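Local coordinates for protein alpha-ketoglutarate-dependent non-heme iron oxygenase EasH (Aspergillus japonicus, PDB 5M0T) that is an iron(II)- and 2-oxoglutarate-dependent oxygenase that probably carries out an oxidative step in the biosynthesis of the ergot alkaloid cycloclavine, at residues A[95-100]-A[227-232]; A[85-90]-A[223-228]. All blocks are in the same frame, centred on the assembly; numbering follows the deposited sequence.

Both contacts lie in the cupin-type fold of the phytanoyl-CoA dioxygenase family. Following the chain, helix 85-91 comes first and helix 95-105 follows directly. The chain then runs through the sheet strands and the iron-binding residues before it reaches strand 222-231. There interaction 2 closes the longer loop, from 85-90 to 223-228. Interaction 1 starts later, at 95-100, and ends at 227-232, on the same strand. The two loops overlap almost entirely and share Leu227 at their far end. The centres of the two contacts are about 12 Å apart. Together they tie two successive helices to neighbouring parts of one strand of the large mixed sheet.

Interaction 1: residues A[95-100]-A[227-232]; sequences ELLHGL and LIMQSC
Helix 95-105 packs on strand 222-231 with its backbone held well off the sheet, and the nearest CA atoms, those of Leu97 and Met229, are 9.0 Å apart. This is helix-on-sheet packing in the cupin-type fold of the phytanoyl-CoA dioxygenase family. Leu97 bridges the gap alone from the helix side. Its CG stands anti to the backbone N (chi1 -177°), and its two methyls divide the work. CD1 meets Leu227 tip to tip, at 3.9 Å from Leu227 CD2. It also lies 4.2 Å from Leu227 CD1, so it faces both methyls of that fork. CD2 turns to Met229, whose side chain crosses that of Leu97 at about a right angle. The methionine chain is bent at chi2 and chi3, and its CG does the touching. The contact is apolar and buried. Phe155 of strand 152-158 also touches Leu97, so the leucine rests on two strands of the sheet. Met229 in turn touches Tyr112, whose hydroxyl is hydrogen-bonded to His98 ND1. His98 NE2 is bonded to the carbonyl oxygen of Met92, so both imidazole nitrogens have partners and the ring's rotation is fixed. Leu97 CD2, 4.1 Å from Met229 CG, also sits over the centre of one face of the His98 ring, 4.1 Å above its plane.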
loop_
_atom_site.group_PDB
_atom_site.type_symbol
_atom_site.label_atom_id
_atom_site.label_comp_id
_atom_site.label_asym_id
_atom_site.label_seq_id
_atom_site.Cartn_x
_atom_site.Cartn_y
_atom_site.Cartn_z
ATOM N N GLU A 95 20.895 -5.253 -10.605
ATOM C CA GLU A 95 20.421 -4.784 -11.908
ATOM C C GLU A 95 19.440 -5.712 -12.603
ATOM O O GLU A 95 18.520 -5.233 -13.241
ATOM C CB GLU A 95 21.599 -4.448 -12.832
ATOM C CG GLU A 95 22.123 -3.050 -12.518
ATOM C CD GLU A 95 23.579 -2.807 -12.874
ATOM O OE1 GLU A 95 24.456 -3.529 -12.355
ATOM O OE2 GLU A 95 23.851 -1.853 -13.639
ATOM N N LEU A 96 19.614 -7.021 -12.483
ATOM C CA LEU A 96 18.662 -7.946 -13.091
ATOM C C LEU A 96 17.281 -7.871 -12.403
ATOM O O LEU A 96 16.258 -7.820 -13.077
ATOM C CB LEU A 96 19.192 -9.388 -13.102
ATOM C CG LEU A 96 18.216 -10.420 -13.675
ATOM C CD1 LEU A 96 17.875 -10.062 -15.107
ATOM C CD2 LEU A 96 18.783 -11.820 -13.606
ATOM N N LEU A 97 17.264 -7.852 -11.074
ATOM C CA LEU A 97 16.016 -7.709 -10.329
ATOM C C LEU A 97 15.271 -6.451 -10.770
ATOM O O LEU A 97 14.091 -6.492 -11.069
ATOM C CB LEU A 97 16.288 -7.669 -8.819
ATOM C CG LEU A 97 15.106 -7.592 -7.837
ATOM C CD1 LEU A 97 15.411 -8.390 -6.564
ATOM C CD2 LEU A 97 14.732 -6.156 -7.499
ATOM N N HIS A 98 15.979 -5.339 -10.819
ATOM C CA HIS A 98 15.365 -4.071 -11.172
ATOM C C HIS A 98 14.924 -3.993 -12.631
ATOM O O HIS A 98 13.892 -3.410 -12.916
ATOM C CB HIS A 98 16.295 -2.921 -10.815
ATOM C CG HIS A 98 16.401 -2.699 -9.348
ATOM N ND1 HIS A 98 15.366 -2.172 -8.611
ATOM C CD2 HIS A 98 17.393 -2.966 -8.473
ATOM C CE1 HIS A 98 15.721 -2.106 -7.342
ATOM N NE2 HIS A 98 16.945 -2.582 -7.233
ATOM N N GLY A 99 15.680 -4.592 -13.544
ATOM C CA GLY A 99 15.272 -4.644 -14.957
ATOM C C GLY A 99 13.948 -5.368 -15.151
ATOM O O GLY A 99 13.088 -4.900 -15.887
ATOM N N LEU A 100 13.794 -6.500 -14.467
ATOM C CA LEU A 100 12.573 -7.304 -14.541
ATOM C C LEU A 100 11.378 -6.615 -13.882
ATOM O O LEU A 100 10.269 -6.647 -14.431
ATOM C CB LEU A 100 12.792 -8.685 -13.916
ATOM C CG LEU A 100 13.735 -9.597 -14.692
ATOM C CD1 LEU A 100 14.294 -10.710 -13.818
ATOM C CD2 LEU A 100 13.050 -10.177 -15.904
ATOM N N LEU A 227 11.748 -13.776 -2.414
ATOM C CA LEU A 227 11.903 -12.346 -2.347
ATOM C C LEU A 227 10.845 -11.784 -3.278
ATOM O O LEU A 227 10.925 -11.959 -4.504
ATOM C CB LEU A 227 13.331 -11.975 -2.772
ATOM C CG LEU A 227 13.810 -10.530 -2.679
ATOM C CD1 LEU A 227 15.308 -10.510 -2.971
ATOM C CD2 LEU A 227 13.075 -9.608 -3.650
ATOM N N ILE A 228 9.847 -11.116 -2.704
ATOM C CA ILE A 228 8.681 -10.695 -3.477
ATOM C C ILE A 228 8.654 -9.181 -3.635
ATOM O O ILE A 228 8.555 -8.442 -2.651
ATOM C CB ILE A 228 7.374 -11.224 -2.864
ATOM C CG1 ILE A 228 7.533 -12.700 -2.469
ATOM C CG2 ILE A 228 6.229 -11.050 -3.840
ATOM C CD1 ILE A 228 6.306 -13.331 -1.834
ATOM N N MET A 229 8.758 -8.732 -4.887
ATOM C CA MET A 229 8.577 -7.317 -5.237
ATOM C C MET A 229 7.134 -7.095 -5.644
ATOM O O MET A 229 6.475 -7.987 -6.171
ATOM C CB MET A 229 9.508 -6.906 -6.384
ATOM C CG MET A 229 10.970 -7.205 -6.120
ATOM S SD MET A 229 11.604 -6.464 -4.613
ATOM C CE MET A 229 11.494 -4.723 -5.001
ATOM N N GLN A 230 6.671 -5.873 -5.428
ATOM C CA GLN A 230 5.273 -5.537 -5.598
ATOM C C GLN A 230 5.076 -4.137 -6.158
ATOM O O GLN A 230 5.853 -3.234 -5.876
ATOM C CB GLN A 230 4.612 -5.668 -4.230
ATOM C CG GLN A 230 3.186 -5.182 -4.088
ATOM C CD GLN A 230 2.585 -5.691 -2.786
ATOM O OE1 GLN A 230 2.439 -6.893 -2.589
ATOM N NE2 GLN A 230 2.294 -4.782 -1.881
ATOM N N SER A 231 4.025 -3.987 -6.949
ATOM C CA SER A 231 3.518 -2.683 -7.394
ATOM C C SER A 231 3.354 -1.696 -6.222
ATOM O O SER A 231 2.711 -2.018 -5.217
ATOM C CB SER A 231 2.163 -2.884 -8.111
ATOM O OG SER A 231 1.493 -1.662 -8.312
ATOM N N CYS A 232 3.895 -0.488 -6.375
ATOM C CA CYS A 232 3.943 0.468 -5.262
ATOM C C CYS A 232 2.574 0.943 -4.736
ATOM O O CYS A 232 2.490 1.401 -3.592
ATOM C CB CYS A 232 4.805 1.677 -5.607
ATOM S SG CYS A 232 4.091 2.744 -6.875
#

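Interaction 2: residues A[85-90]-A[223-228]; sequences KLFRDE and RGFPLI
Phe87 on helix 85-91 meets Phe225 and Leu227 on strand 222-231, a helix-to-sheet contact in the cupin-type fold. The two phenyl rings meet edge to edge, with their planes inclined at about 58°. Phe225 CZ lies 3.8 Å from both Phe87 CD2 and Phe87 CE2, near the plane of the Phe87 ring. Phe87 CD2 is likewise in the plane of the Phe225 ring, so neither ring stacks on the other. Leu227 comes from the opposite direction to Phe87 and brings its CD1 to 4.0 Å from Phe87 CE2. The Phe87 side chain starts with CG anti to N (chi1 -170°), which carries the ring across to the strand. Ser117 of strand 112-122 touches all three side chains, and its hydroxyl is hydrogen-bonded to the carbonyl oxygen of Pro226. Pro81 and Met92 also pack on Phe87, while Leu80 packs on Phe225. The side chain of Phe225 is about 8 Å from the bound 2-oxoglutarate, so this apolar cluster lies near the cosubstrate without lining its pocket. Farther out, the helix is tied to helix 42-52 by a salt bridge between Glu90 and Arg47. Within the helix, Lys85 NZ forms a salt bridge to Asp89 OD2 at 2.9 Å.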
loop_
_atom_site.group_PDB
_atom_site.type_symbol
_atom_site.label_atom_id
_atom_site.label_comp_id
_atom_site.label_asym_id
_atom_site.label_seq_id
_atom_site.Cartn_x
_atom_site.Cartn_y
_atom_site.Cartn_z
ATOM N N LYS A 85 23.129 -7.722 5.601
ATOM C CA LYS A 85 23.841 -6.696 4.845
ATOM C C LYS A 85 23.831 -7.016 3.357
ATOM O O LYS A 85 23.638 -6.118 2.528
ATOM C CB LYS A 85 25.289 -6.561 5.354
ATOM C CG LYS A 85 26.036 -5.319 4.864
ATOM C CD LYS A 85 27.388 -5.203 5.555
ATOM C CE LYS A 85 28.303 -4.218 4.841
ATOM N NZ LYS A 85 27.636 -2.918 4.550
ATOM N N LEU A 86 24.018 -8.292 3.029
ATOM C CA LEU A 86 23.970 -8.754 1.650
ATOM C C LEU A 86 22.593 -8.488 1.007
ATOM O O LEU A 86 22.516 -8.161 -0.182
ATOM C CB LEU A 86 24.346 -10.240 1.581
ATOM C CG LEU A 86 24.518 -10.871 0.186
ATOM C CD1 LEU A 86 25.622 -11.937 0.211
ATOM C CD2 LEU A 86 23.207 -11.443 -0.381
ATOM N N PHE A 87 21.519 -8.610 1.784
ATOM C CA PHE A 87 20.179 -8.273 1.297
ATOM C C PHE A 87 20.087 -6.767 1.000
ATOM O O PHE A 87 19.732 -6.352 -0.099
ATOM C CB PHE A 87 19.116 -8.676 2.328
ATOM C CG PHE A 87 17.726 -8.588 1.823
ATOM C CD1 PHE A 87 17.039 -7.378 1.838
ATOM C CD2 PHE A 87 17.087 -9.720 1.353
ATOM C CE1 PHE A 87 15.749 -7.295 1.347
ATOM C CE2 PHE A 87 15.795 -9.645 0.878
ATOM C CZ PHE A 87 15.120 -8.433 0.866
ATOM N N ARG A 88 20.408 -5.969 2.012
ATOM C CA ARG A 88 20.369 -4.517 1.913
ATOM C C ARG A 88 21.184 -3.942 0.747
ATOM O O ARG A 88 20.689 -3.084 0.047
ATOM C CB ARG A 88 20.858 -3.893 3.221
ATOM C CG ARG A 88 19.878 -4.026 4.376
ATOM C CD ARG A 88 20.266 -3.101 5.521
ATOM N NE ARG A 88 21.610 -3.364 6.041
ATOM C CZ ARG A 88 21.948 -4.352 6.869
ATOM N NH1 ARG A 88 21.053 -5.245 7.292
ATOM N NH2 ARG A 88 23.213 -4.454 7.259
ATOM N N ASP A 89 22.408 -4.438 0.549
ATOM C CA ASP A 89 23.395 -3.831 -0.371
ATOM C C ASP A 89 23.515 -4.514 -1.738
ATOM O O ASP A 89 23.672 -3.832 -2.742
ATOM C CB ASP A 89 24.781 -3.840 0.268
ATOM C CG ASP A 89 24.854 -3.055 1.562
ATOM O OD1 ASP A 89 23.846 -2.455 1.985
ATOM O OD2 ASP A 89 25.956 -3.043 2.167
ATOM N N GLU A 90 23.470 -5.845 -1.776
ATOM C CA GLU A 90 23.672 -6.594 -3.019
ATOM C C GLU A 90 22.342 -6.863 -3.726
ATOM O O GLU A 90 22.165 -6.472 -4.871
ATOM C CB GLU A 90 24.461 -7.888 -2.756
ATOM C CG GLU A 90 25.748 -7.641 -1.957
ATOM C CD GLU A 90 26.748 -8.803 -1.933
ATOM O OE1 GLU A 90 26.847 -9.584 -2.907
ATOM O OE2 GLU A 90 27.472 -8.920 -0.923
ATOM N N ARG A 223 16.215 -25.343 2.068
ATOM C CA ARG A 223 16.130 -23.917 2.389
ATOM C C ARG A 223 15.890 -23.096 1.128
ATOM O O ARG A 223 16.723 -23.087 0.227
ATOM C CB ARG A 223 17.405 -23.441 3.079
ATOM C CG ARG A 223 17.369 -21.957 3.431
ATOM C CD ARG A 223 18.191 -21.537 4.645
ATOM N NE ARG A 223 19.413 -22.302 4.888
ATOM C CZ ARG A 223 20.344 -21.957 5.781
ATOM N NH1 ARG A 223 20.226 -20.849 6.522
ATOM N NH2 ARG A 223 21.421 -22.722 5.927
ATOM N N GLY A 224 14.745 -22.426 1.070
ATOM C CA GLY A 224 14.405 -21.517 -0.024
ATOM C C GLY A 224 14.417 -20.073 0.434
ATOM O O GLY A 224 14.396 -19.803 1.637
ATOM N N PHE A 225 14.431 -19.148 -0.526
ATOM C CA PHE A 225 14.551 -17.714 -0.244
ATOM C C PHE A 225 13.618 -16.924 -1.153
ATOM O O PHE A 225 14.048 -16.437 -2.196
ATOM C CB PHE A 225 16.027 -17.324 -0.428
ATOM C CG PHE A 225 16.321 -15.857 -0.339
ATOM C CD1 PHE A 225 15.590 -14.998 0.463
ATOM C CD2 PHE A 225 17.393 -15.338 -1.049
ATOM C CE1 PHE A 225 15.898 -13.653 0.525
ATOM C CE2 PHE A 225 17.701 -13.998 -0.990
ATOM C CZ PHE A 225 16.954 -13.153 -0.203
ATOM N N PRO A 226 12.318 -16.851 -0.800
ATOM C CA PRO A 226 11.396 -16.006 -1.552
ATOM C C PRO A 226 11.681 -14.534 -1.331
ATOM O O PRO A 226 11.839 -14.104 -0.203
ATOM C CB PRO A 226 10.019 -16.359 -0.968
ATOM C CG PRO A 226 10.320 -16.961 0.365
ATOM C CD PRO A 226 11.576 -17.742 0.113
ATOM N N LEU A 227 11.748 -13.776 -2.414
ATOM C CA LEU A 227 11.903 -12.346 -2.347
ATOM C C LEU A 227 10.845 -11.784 -3.278
ATOM O O LEU A 227 10.925 -11.959 -4.504
ATOM C CB LEU A 227 13.331 -11.975 -2.772
ATOM C CG LEU A 227 13.810 -10.530 -2.679
ATOM C CD1 LEU A 227 15.308 -10.510 -2.971
ATOM C CD2 LEU A 227 13.075 -9.608 -3.650
ATOM N N ILE A 228 9.847 -11.116 -2.704
ATOM C CA ILE A 228 8.681 -10.695 -3.477
ATOM C C ILE A 228 8.654 -9.181 -3.635
ATOM O O ILE A 228 8.555 -8.442 -2.651
ATOM C CB ILE A 228 7.374 -11.224 -2.864
ATOM C CG1 ILE A 228 7.533 -12.700 -2.469
ATOM C CG2 ILE A 228 6.229 -11.050 -3.840
ATOM C CD1 ILE A 228 6.306 -13.331 -1.834
#